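Local coordinates for protein gamma-glutamyltranspeptidase (Streptomyces lincolnensis, PDB 6J3A) that is a homologue of gamma-glutamyltranspeptidases of the Ntn-hydrolase clan, resembling LmbA, and probably acts as a transferase or hydrolase on gamma-glutamyl or related substrates, at residues A[325-328]-A[329-333]; A[557-560]-A[561-565]; A[123-126]-A[127-131]; A[273-277]-A[278-282]. All coordinates share one frame; numbering follows the deposited sequence.

All four contacts are local, within continuous runs of chain, and all four lead into a helix. Contact 4 is buried about 12 Å from the chain centre and links strand 268-272 to helix 280-288 through a serine hydroxyl that both accepts and donates a backbone hydrogen bond. Contact 1, a surface helical turn, packs directly on it: L328 touches P280 and V326 touches P275. Contacts 2 and 3 lie on opposite sides of the chain's centre, their own centres about 44 Å apart. Contact 2 is a buried strand end with a network of charges, whereas contact 3, partly buried, starts helix 127-140 with apolar packing and a proline carbonyl.

Contact 1 of 4, residues A[325-328]-A[329-333]; sequences EVPL and DELLS
L331 folds back over P327 in the first turn of helix 328-331, and its side chain meets the preceding loop atom by atom. CB lies 3.4 Å from L328 O. CG then comes within 3.1 Å of P327 O, a tight approach of a carbon to a carbonyl oxygen. Because CG stands beside the backbone N and anti to the carbonyl carbon (chi1 -71°), the branch turns back toward the start of the helix, where CD1 passes the same oxygen and ends against the proline ring, 4.0 Å from P327 CG. V326 CG1 comes near the same methyl, farther off at 4.4 Å.

P327 O is therefore wrapped in leucine carbons while it accepts from L331 N at 3.1 Å, with the donor tilted 21° from the carbonyl plane. An alanine in place of L331 would keep the backbone bond, but is likely to open a gap beside P327 and V326. One residue on, L332 N binds L328 O at 2.9 Å, and the two leucine side chains cross, with L328 CG 4.1 Å from L332 CD1. P327 occupies the N-cap position and is the centre of an inverse gamma turn. At the other end S333 OG donates to E330 O at 2.8 Å, a carbonyl that also receives S333 N, and the same hydroxyl caps Y336 N of helix 334-341.

E330 forms a salt bridge with R360, and P327 and L331 both touch P357, while L328, L331 and L332 lie against helix 280-288, L328 on P280, L331 on Q284, and L332 on L283 and Q284.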
loop_
_atom_site.group_PDB
_atom_site.type_symbol
_atom_site.label_atom_id
_atom_site.label_comp_id
_atom_site.label_asym_id
_atom_site.label_seq_id
_atom_site.Cartn_x
_atom_site.Cartn_y
_atom_site.Cartn_z
ATOM N N GLU A 325 36.036 -2.676 -25.212
ATOM C CA GLU A 325 36.345 -2.032 -23.935
ATOM C C GLU A 325 35.621 -0.678 -23.883
ATOM O O GLU A 325 35.456 -0.012 -24.908
ATOM C CB GLU A 325 37.863 -1.864 -23.763
ATOM N N VAL A 326 35.154 -0.296 -22.698
ATOM C CA VAL A 326 34.490 1.002 -22.519
ATOM C C VAL A 326 35.364 1.895 -21.632
ATOM O O VAL A 326 35.844 1.443 -20.590
ATOM C CB VAL A 326 33.079 0.855 -21.909
ATOM C CG1 VAL A 326 32.336 2.195 -21.927
ATOM C CG2 VAL A 326 32.278 -0.193 -22.672
ATOM N N PRO A 327 35.570 3.166 -22.035
ATOM C CA PRO A 327 36.439 4.026 -21.266
ATOM C C PRO A 327 35.616 4.723 -20.183
ATOM O O PRO A 327 35.380 5.933 -20.234
ATOM C CB PRO A 327 36.971 4.990 -22.328
ATOM C CG PRO A 327 35.813 5.178 -23.236
ATOM C CD PRO A 327 35.030 3.886 -23.207
ATOM N N LEU A 328 35.202 3.940 -19.196
ATOM C CA LEU A 328 34.297 4.414 -18.154
ATOM C C LEU A 328 34.962 5.406 -17.191
ATOM O O LEU A 328 34.411 6.474 -16.921
ATOM C CB LEU A 328 33.740 3.217 -17.382
ATOM C CG LEU A 328 32.634 3.485 -16.366
ATOM C CD1 LEU A 328 31.393 4.046 -17.036
ATOM C CD2 LEU A 328 32.313 2.207 -15.612
ATOM N N ASP A 329 36.135 5.033 -16.682
ATOM C CA ASP A 329 36.938 5.889 -15.787
ATOM C C ASP A 329 37.079 7.296 -16.338
ATOM O O ASP A 329 36.874 8.270 -15.624
ATOM C CB ASP A 329 38.341 5.321 -15.587
ATOM C CG ASP A 329 38.336 3.942 -14.963
ATOM O OD1 ASP A 329 37.352 3.576 -14.280
ATOM O OD2 ASP A 329 39.332 3.218 -15.170
ATOM N N GLU A 330 37.421 7.382 -17.619
ATOM C CA GLU A 330 37.583 8.663 -18.307
ATOM C C GLU A 330 36.265 9.430 -18.463
ATOM O O GLU A 330 36.227 10.644 -18.271
ATOM C CB GLU A 330 38.290 8.445 -19.658
ATOM C CG GLU A 330 39.767 8.088 -19.476
ATOM C CD GLU A 330 40.386 7.358 -20.653
ATOM O OE1 GLU A 330 40.748 6.178 -20.489
ATOM O OE2 GLU A 330 40.524 7.955 -21.733
ATOM N N LEU A 331 35.197 8.704 -18.777
ATOM C CA LEU A 331 33.846 9.266 -18.886
ATOM C C LEU A 331 33.298 9.838 -17.568
ATOM O O LEU A 331 32.489 10.767 -17.586
ATOM C CB LEU A 331 32.898 8.203 -19.445
ATOM C CG LEU A 331 33.118 7.880 -20.932
ATOM C CD1 LEU A 331 32.530 6.519 -21.280
ATOM C CD2 LEU A 331 32.537 8.954 -21.841
ATOM N N LEU A 332 33.749 9.287 -16.441
ATOM C CA LEU A 332 33.440 9.812 -15.098
ATOM C C LEU A 332 34.559 10.638 -14.435
ATOM O O LEU A 332 34.445 11.014 -13.266
ATOM C CB LEU A 332 33.087 8.654 -14.169
ATOM C CG LEU A 332 32.013 7.696 -14.675
ATOM C CD1 LEU A 332 31.892 6.531 -13.700
ATOM C CD2 LEU A 332 30.677 8.408 -14.886
ATOM N N SER A 333 35.634 10.928 -15.159
ATOM C CA SER A 333 36.715 11.740 -14.609
ATOM C C SER A 333 36.268 13.194 -14.566
ATOM O O SER A 333 35.428 13.631 -15.364
ATOM C CB SER A 333 37.994 11.605 -15.434
ATOM O OG SER A 333 37.863 12.252 -16.688
#

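Contact 2 of 4, residues A[557-560]-A[561-565]; sequences VTVE and ARMDP
V559 meets M563 through CG1, which stands 3.6 Å from the sulfur SD, the two side chains crossing at about a right angle. The methionine reaches there because its CG is anti to the backbone N (chi1 -177°), sending the chain back toward V559 before it bends at the thioether. W538 of the neighbouring strand 538-540 touches both residues.

From E560 to M563 the chain makes a type I beta turn. The turn is closed by M563 N donating to E560 O at 3.2 Å, from well above the carbonyl plane (57° out of it). This turn makes the first bend of a beta-alpha-beta crossover, in which helix 565-573 carries the chain from strand 556-560 to the parallel strand 577-581.

The E560 side chain, extended beyond CG, runs beside that of R562 and points the same way. OE2 forms a salt bridge with R562 NH1 at 3.1 Å, although the carboxylate and guanidinium planes are nearly perpendicular, 82° apart. Both groups have further partners: E560 OE1 pairs with R608 and accepts from the backbone N of S585 and E586, while OE2 also receives N537 N. R562 NH2 donates to D534 O and NH1 to P583 O, and W584 makes a cation-pi contact with the guanidinium.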
loop_
_atom_site.group_PDB
_atom_site.type_symbol
_atom_site.label_atom_id
_atom_site.label_comp_id
_atom_site.label_asym_id
_atom_site.label_seq_id
_atom_site.Cartn_x
_atom_site.Cartn_y
_atom_site.Cartn_z
ATOM N N VAL A 557 11.024 16.462 -25.270
ATOM C CA VAL A 557 10.943 16.215 -23.831
ATOM C C VAL A 557 9.487 16.087 -23.363
ATOM O O VAL A 557 8.606 16.829 -23.803
ATOM C CB VAL A 557 11.714 17.296 -23.044
ATOM C CG1 VAL A 557 10.987 18.633 -23.069
ATOM C CG2 VAL A 557 11.969 16.840 -21.620
ATOM N N THR A 558 9.249 15.135 -22.469
ATOM C CA THR A 558 7.893 14.818 -22.023
ATOM C C THR A 558 7.749 15.016 -20.509
ATOM O O THR A 558 8.353 14.287 -19.728
ATOM C CB THR A 558 7.511 13.382 -22.423
ATOM O OG1 THR A 558 7.700 13.218 -23.833
ATOM C CG2 THR A 558 6.048 13.062 -22.071
ATOM N N VAL A 559 6.934 15.997 -20.118
ATOM C CA VAL A 559 6.608 16.246 -18.698
ATOM C C VAL A 559 5.186 15.793 -18.358
ATOM O O VAL A 559 4.312 15.769 -19.231
ATOM C CB VAL A 559 6.765 17.736 -18.294
ATOM C CG1 VAL A 559 8.201 18.196 -18.506
ATOM C CG2 VAL A 559 5.791 18.648 -19.038
ATOM N N GLU A 560 4.963 15.451 -17.089
ATOM C CA GLU A 560 3.621 15.146 -16.593
ATOM C C GLU A 560 2.808 16.430 -16.518
ATOM O O GLU A 560 3.351 17.512 -16.300
ATOM C CB GLU A 560 3.667 14.476 -15.220
ATOM C CG GLU A 560 4.226 13.068 -15.248
ATOM C CD GLU A 560 4.172 12.368 -13.903
ATOM O OE1 GLU A 560 3.598 11.265 -13.833
ATOM O OE2 GLU A 560 4.707 12.894 -12.906
ATOM N N ALA A 561 1.496 16.295 -16.685
ATOM C CA ALA A 561 0.586 17.441 -16.657
ATOM C C ALA A 561 0.577 18.184 -15.327
ATOM O O ALA A 561 0.178 19.342 -15.298
ATOM C CB ALA A 561 -0.835 17.012 -17.016
ATOM N N ARG A 562 1.011 17.531 -14.246
ATOM C CA ARG A 562 0.986 18.135 -12.894
ATOM C C ARG A 562 2.285 18.839 -12.530
ATOM O O ARG A 562 2.377 19.408 -11.448
ATOM C CB ARG A 562 0.546 17.155 -11.778
ATOM C CG ARG A 562 0.733 15.680 -12.072
ATOM C CD ARG A 562 0.076 14.784 -11.041
ATOM N NE ARG A 562 0.871 14.712 -9.833
ATOM C CZ ARG A 562 2.007 14.031 -9.686
ATOM N NH1 ARG A 562 2.545 13.314 -10.672
ATOM N NH2 ARG A 562 2.613 14.081 -8.512
ATOM N N MET A 563 3.276 18.817 -13.425
ATOM C CA MET A 563 4.390 19.762 -13.350
ATOM C C MET A 563 3.839 21.175 -13.584
ATOM O O MET A 563 2.888 21.348 -14.349
ATOM C CB MET A 563 5.459 19.421 -14.391
ATOM C CG MET A 563 6.698 20.312 -14.352
ATOM S SD MET A 563 8.149 19.578 -15.150
ATOM C CE MET A 563 8.640 18.380 -13.914
ATOM N N ASP A 564 4.423 22.167 -12.910
ATOM C CA ASP A 564 4.005 23.570 -13.025
ATOM C C ASP A 564 3.960 23.984 -14.503
ATOM O O ASP A 564 4.934 23.744 -15.218
ATOM C CB ASP A 564 4.976 24.468 -12.251
ATOM N N PRO A 565 2.834 24.575 -14.973
ATOM C CA PRO A 565 2.742 24.908 -16.410
ATOM C C PRO A 565 3.706 25.997 -16.872
ATOM O O PRO A 565 3.956 26.117 -18.073
ATOM C CB PRO A 565 1.289 25.392 -16.586
ATOM C CG PRO A 565 0.565 24.974 -15.356
ATOM C CD PRO A 565 1.593 24.938 -14.262
#

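Contact 3 of 4, residues A[123-126]-A[127-131]; sequences GTKP and LADVL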
loop_
_atom_site.group_PDB
_atom_site.type_symbol
_atom_site.label_atom_id
_atom_site.label_comp_id
_atom_site.label_asym_id
_atom_site.label_seq_id
_atom_site.Cartn_x
_atom_site.Cartn_y
_atom_site.Cartn_z
ATOM N N GLY A 123 20.760 -17.033 -0.459
ATOM C CA GLY A 123 19.496 -17.419 0.141
ATOM C C GLY A 123 19.657 -18.514 1.181
ATOM O O GLY A 123 20.734 -19.094 1.340
ATOM N N THR A 124 18.550 -18.797 1.861
ATOM C CA THR A 124 18.455 -19.817 2.916
ATOM C C THR A 124 17.344 -20.859 2.717
ATOM O O THR A 124 17.348 -21.898 3.394
ATOM C CB THR A 124 18.210 -19.145 4.278
ATOM O OG1 THR A 124 16.945 -18.467 4.268
ATOM C CG2 THR A 124 19.315 -18.147 4.577
ATOM N N LYS A 125 16.410 -20.586 1.799
ATOM C CA LYS A 125 15.244 -21.439 1.571
ATOM C C LYS A 125 15.401 -22.336 0.337
ATOM O O LYS A 125 16.145 -21.989 -0.588
ATOM C CB LYS A 125 13.987 -20.581 1.422
ATOM C CG LYS A 125 13.652 -19.800 2.682
ATOM C CD LYS A 125 12.211 -19.297 2.706
ATOM C CE LYS A 125 11.325 -20.162 3.590
ATOM N NZ LYS A 125 11.609 -19.931 5.039
ATOM N N PRO A 126 14.707 -23.496 0.320
ATOM C CA PRO A 126 14.733 -24.331 -0.883
ATOM C C PRO A 126 13.907 -23.749 -2.025
ATOM O O PRO A 126 13.018 -22.921 -1.805
ATOM C CB PRO A 126 14.134 -25.672 -0.419
ATOM C CG PRO A 126 13.936 -25.558 1.058
ATOM C CD PRO A 126 13.864 -24.098 1.367
ATOM N N LEU A 127 14.208 -24.217 -3.229
ATOM C CA LEU A 127 13.549 -23.767 -4.448
ATOM C C LEU A 127 12.044 -23.886 -4.325
ATOM O O LEU A 127 11.309 -22.969 -4.682
ATOM C CB LEU A 127 14.013 -24.615 -5.645
ATOM C CG LEU A 127 14.372 -23.916 -6.964
ATOM C CD1 LEU A 127 14.047 -24.849 -8.120
ATOM C CD2 LEU A 127 13.692 -22.570 -7.170
ATOM N N ALA A 128 11.613 -25.036 -3.814
ATOM C CA ALA A 128 10.198 -25.349 -3.613
ATOM C C ALA A 128 9.455 -24.276 -2.809
ATOM O O ALA A 128 8.432 -23.760 -3.262
ATOM C CB ALA A 128 10.051 -26.710 -2.944
ATOM N N ASP A 129 9.986 -23.926 -1.639
ATOM C CA ASP A 129 9.323 -22.957 -0.748
ATOM C C ASP A 129 9.276 -21.554 -1.356
ATOM O O ASP A 129 8.325 -20.799 -1.134
ATOM C CB ASP A 129 10.014 -22.888 0.624
ATOM C CG ASP A 129 10.036 -24.240 1.368
ATOM O OD1 ASP A 129 9.588 -25.265 0.816
ATOM O OD2 ASP A 129 10.519 -24.276 2.525
ATOM N N VAL A 130 10.297 -21.214 -2.130
ATOM C CA VAL A 130 10.416 -19.867 -2.647
ATOM C C VAL A 130 9.619 -19.704 -3.919
ATOM O O VAL A 130 9.146 -18.608 -4.201
ATOM C CB VAL A 130 11.898 -19.431 -2.753
ATOM C CG1 VAL A 130 12.207 -18.664 -4.020
ATOM C CG2 VAL A 130 12.255 -18.573 -1.548
ATOM N N LEU A 131 9.440 -20.776 -4.686
ATOM C CA LEU A 131 8.678 -20.627 -5.918
ATOM C C LEU A 131 7.218 -21.150 -5.882
ATOM O O LEU A 131 6.514 -21.056 -6.886
ATOM C CB LEU A 131 9.516 -21.052 -7.144
ATOM C CG LEU A 131 9.827 -22.475 -7.569
ATOM C CD1 LEU A 131 8.555 -23.205 -7.947
ATOM C CD2 LEU A 131 10.748 -22.434 -8.776
#
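P126 stands at the N-cap of helix 127-140, and its carbonyl is the first to be taken up by the helix: V130 N reaches P126 O at 3.2 Å, nearly in line with the C=O bond. The next bond of the same kind, from L131 N to L127 O, is shorter at 2.9 Å, so the helical pattern is established at once. K125, just before the proline, is extended and leads into the turn from the loop that follows helix 111-122.

The side chains of P126 and K125 both reach D129. The carboxylate end of D129 lies against the proline ring, with P126 CD 3.5 Å from D129 OD2 and the two side chains crossing at a slant. D129 reaches the ring because its CG stands beside the backbone N (chi1 -59°), which folds the carboxylate back toward the helix start. K125 also packs: CB on V130 CG2 at 4.0 Å, while CE passes 4.2 Å from D129 CB. V130 continues inward against V41 and A42 of helix 36-50, and L127 is buried among helices 111-122, 186-200 and 205-217.

Although oppositely charged, K125 NZ and D129 OD2 remain 5.1 Å apart, and the ammonium is instead bound by D32 O. D38 fixes the approach to the helix by accepting from both T124 OG1 and K125 N. With a proline at the cap, whose side chain can accept nothing, the negative charge of D129 in the first turn would probably interact favourably with the helix dipole, and its attraction to K125 would be through space, without a salt bridge.

Contact 4 of 4, residues A[273-277]-A[278-282]; sequences AGPWS and QGPVL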
loop_
_atom_site.group_PDB
_atom_site.type_symbol
_atom_site.label_atom_id
_atom_site.label_comp_id
_atom_site.label_asym_id
_atom_site.label_seq_id
_atom_site.Cartn_x
_atom_site.Cartn_y
_atom_site.Cartn_z
ATOM N N ALA A 273 24.957 -1.308 -12.584
ATOM C CA ALA A 273 25.567 -2.362 -13.404
ATOM C C ALA A 273 26.530 -1.743 -14.396
ATOM O O ALA A 273 26.326 -0.612 -14.830
ATOM C CB ALA A 273 24.502 -3.152 -14.145
ATOM N N GLY A 274 27.566 -2.500 -14.752
ATOM C CA GLY A 274 28.584 -2.067 -15.724
ATOM C C GLY A 274 28.050 -1.680 -17.093
ATOM O O GLY A 274 26.890 -1.949 -17.407
ATOM N N PRO A 275 28.907 -1.087 -17.946
ATOM C CA PRO A 275 28.456 -0.452 -19.205
ATOM C C PRO A 275 27.938 -1.388 -20.305
ATOM O O PRO A 275 27.506 -0.902 -21.356
ATOM C CB PRO A 275 29.694 0.313 -19.679
ATOM C CG PRO A 275 30.844 -0.435 -19.090
ATOM C CD PRO A 275 30.370 -1.256 -17.918
ATOM N N TRP A 276 27.977 -2.702 -20.071
ATOM C CA TRP A 276 27.122 -3.653 -20.821
ATOM C C TRP A 276 25.610 -3.402 -20.577
ATOM O O TRP A 276 24.765 -3.861 -21.352
ATOM C CB TRP A 276 27.485 -5.125 -20.521
ATOM C CG TRP A 276 27.447 -5.476 -19.071
ATOM C CD1 TRP A 276 28.501 -5.465 -18.215
ATOM C CD2 TRP A 276 26.302 -5.866 -18.297
ATOM N NE1 TRP A 276 28.093 -5.817 -16.947
ATOM C CE2 TRP A 276 26.747 -6.070 -16.969
ATOM C CE3 TRP A 276 24.943 -6.067 -18.593
ATOM C CZ2 TRP A 276 25.886 -6.471 -15.936
ATOM C CZ3 TRP A 276 24.078 -6.465 -17.557
ATOM C CH2 TRP A 276 24.559 -6.664 -16.250
ATOM N N SER A 277 25.280 -2.715 -19.484
ATOM C CA SER A 277 23.970 -2.103 -19.304
ATOM C C SER A 277 24.066 -0.608 -19.614
ATOM O O SER A 277 25.155 -0.085 -19.799
ATOM C CB SER A 277 23.495 -2.314 -17.867
ATOM O OG SER A 277 24.145 -1.416 -16.978
ATOM N N GLN A 278 22.932 0.084 -19.638
ATOM C CA GLN A 278 22.940 1.561 -19.627
ATOM C C GLN A 278 23.248 2.148 -18.238
ATOM O O GLN A 278 23.299 3.377 -18.085
ATOM C CB GLN A 278 21.605 2.139 -20.128
ATOM C CG GLN A 278 20.394 1.913 -19.211
ATOM C CD GLN A 278 19.166 2.739 -19.590
ATOM O OE1 GLN A 278 18.040 2.295 -19.398
ATOM N NE2 GLN A 278 19.376 3.951 -20.102
ATOM N N GLY A 279 23.423 1.285 -17.235
ATOM C CA GLY A 279 23.585 1.693 -15.833
ATOM C C GLY A 279 24.433 2.925 -15.599
ATOM O O GLY A 279 23.984 3.892 -14.962
ATOM N N PRO A 280 25.660 2.911 -16.134
ATOM C CA PRO A 280 26.576 4.035 -16.002
ATOM C C PRO A 280 26.108 5.402 -16.508
ATOM O O PRO A 280 26.699 6.404 -16.113
ATOM C CB PRO A 280 27.789 3.558 -16.781
ATOM C CG PRO A 280 27.795 2.087 -16.547
ATOM C CD PRO A 280 26.349 1.728 -16.684
ATOM N N VAL A 281 25.062 5.455 -17.331
ATOM C CA VAL A 281 24.561 6.728 -17.845
ATOM C C VAL A 281 23.958 7.615 -16.743
ATOM O O VAL A 281 23.956 8.846 -16.871
ATOM C CB VAL A 281 23.573 6.524 -19.022
ATOM C CG1 VAL A 281 22.139 6.297 -18.553
ATOM C CG2 VAL A 281 23.623 7.718 -19.963
ATOM N N LEU A 282 23.447 6.985 -15.678
ATOM C CA LEU A 282 23.022 7.695 -14.459
ATOM C C LEU A 282 24.237 8.350 -13.801
ATOM O O LEU A 282 24.221 9.541 -13.471
ATOM C CB LEU A 282 22.334 6.734 -13.466
ATOM C CG LEU A 282 21.507 7.381 -12.329
ATOM C CD1 LEU A 282 20.376 6.472 -11.849
ATOM C CD2 LEU A 282 22.364 7.823 -11.138
#
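An ST turn links strand 268-272 to helix 280-288, with S277 OG accepting from G279 N at 2.8 Å just ahead of the helix. The hydroxyl is also a donor, to G274 O at 2.8 Å, and so stands between two backbone groups. It is put there by a chi1 of 78°, with OG lodged between the backbone N and the carbonyl carbon.

G274 O accepts a second time, from S277 N at 2.7 Å, and this bond closes a type I beta turn over G274 to S277. The beta turn and the ST turn thus follow each other directly and share S277. An alanine at this serine would remove OG, and G279 N would probably be left without its capping partner while G274 O kept the single backbone bond.

P280 packs back onto the loop. Its CD comes within 3.0 Å of A273 O, a close approach, and its CG lies 4.1 Å from P275 CB. G279, between the serine and the proline, passes so near A273 O and S277 OG that a CB on it would clash with both. One face of the W276 indole, near its rim, receives G274 O and S277 CB. W276 NE1 is hydrogen-bonded to E258 OE1, and R478 makes a cation-pi contact with the ring.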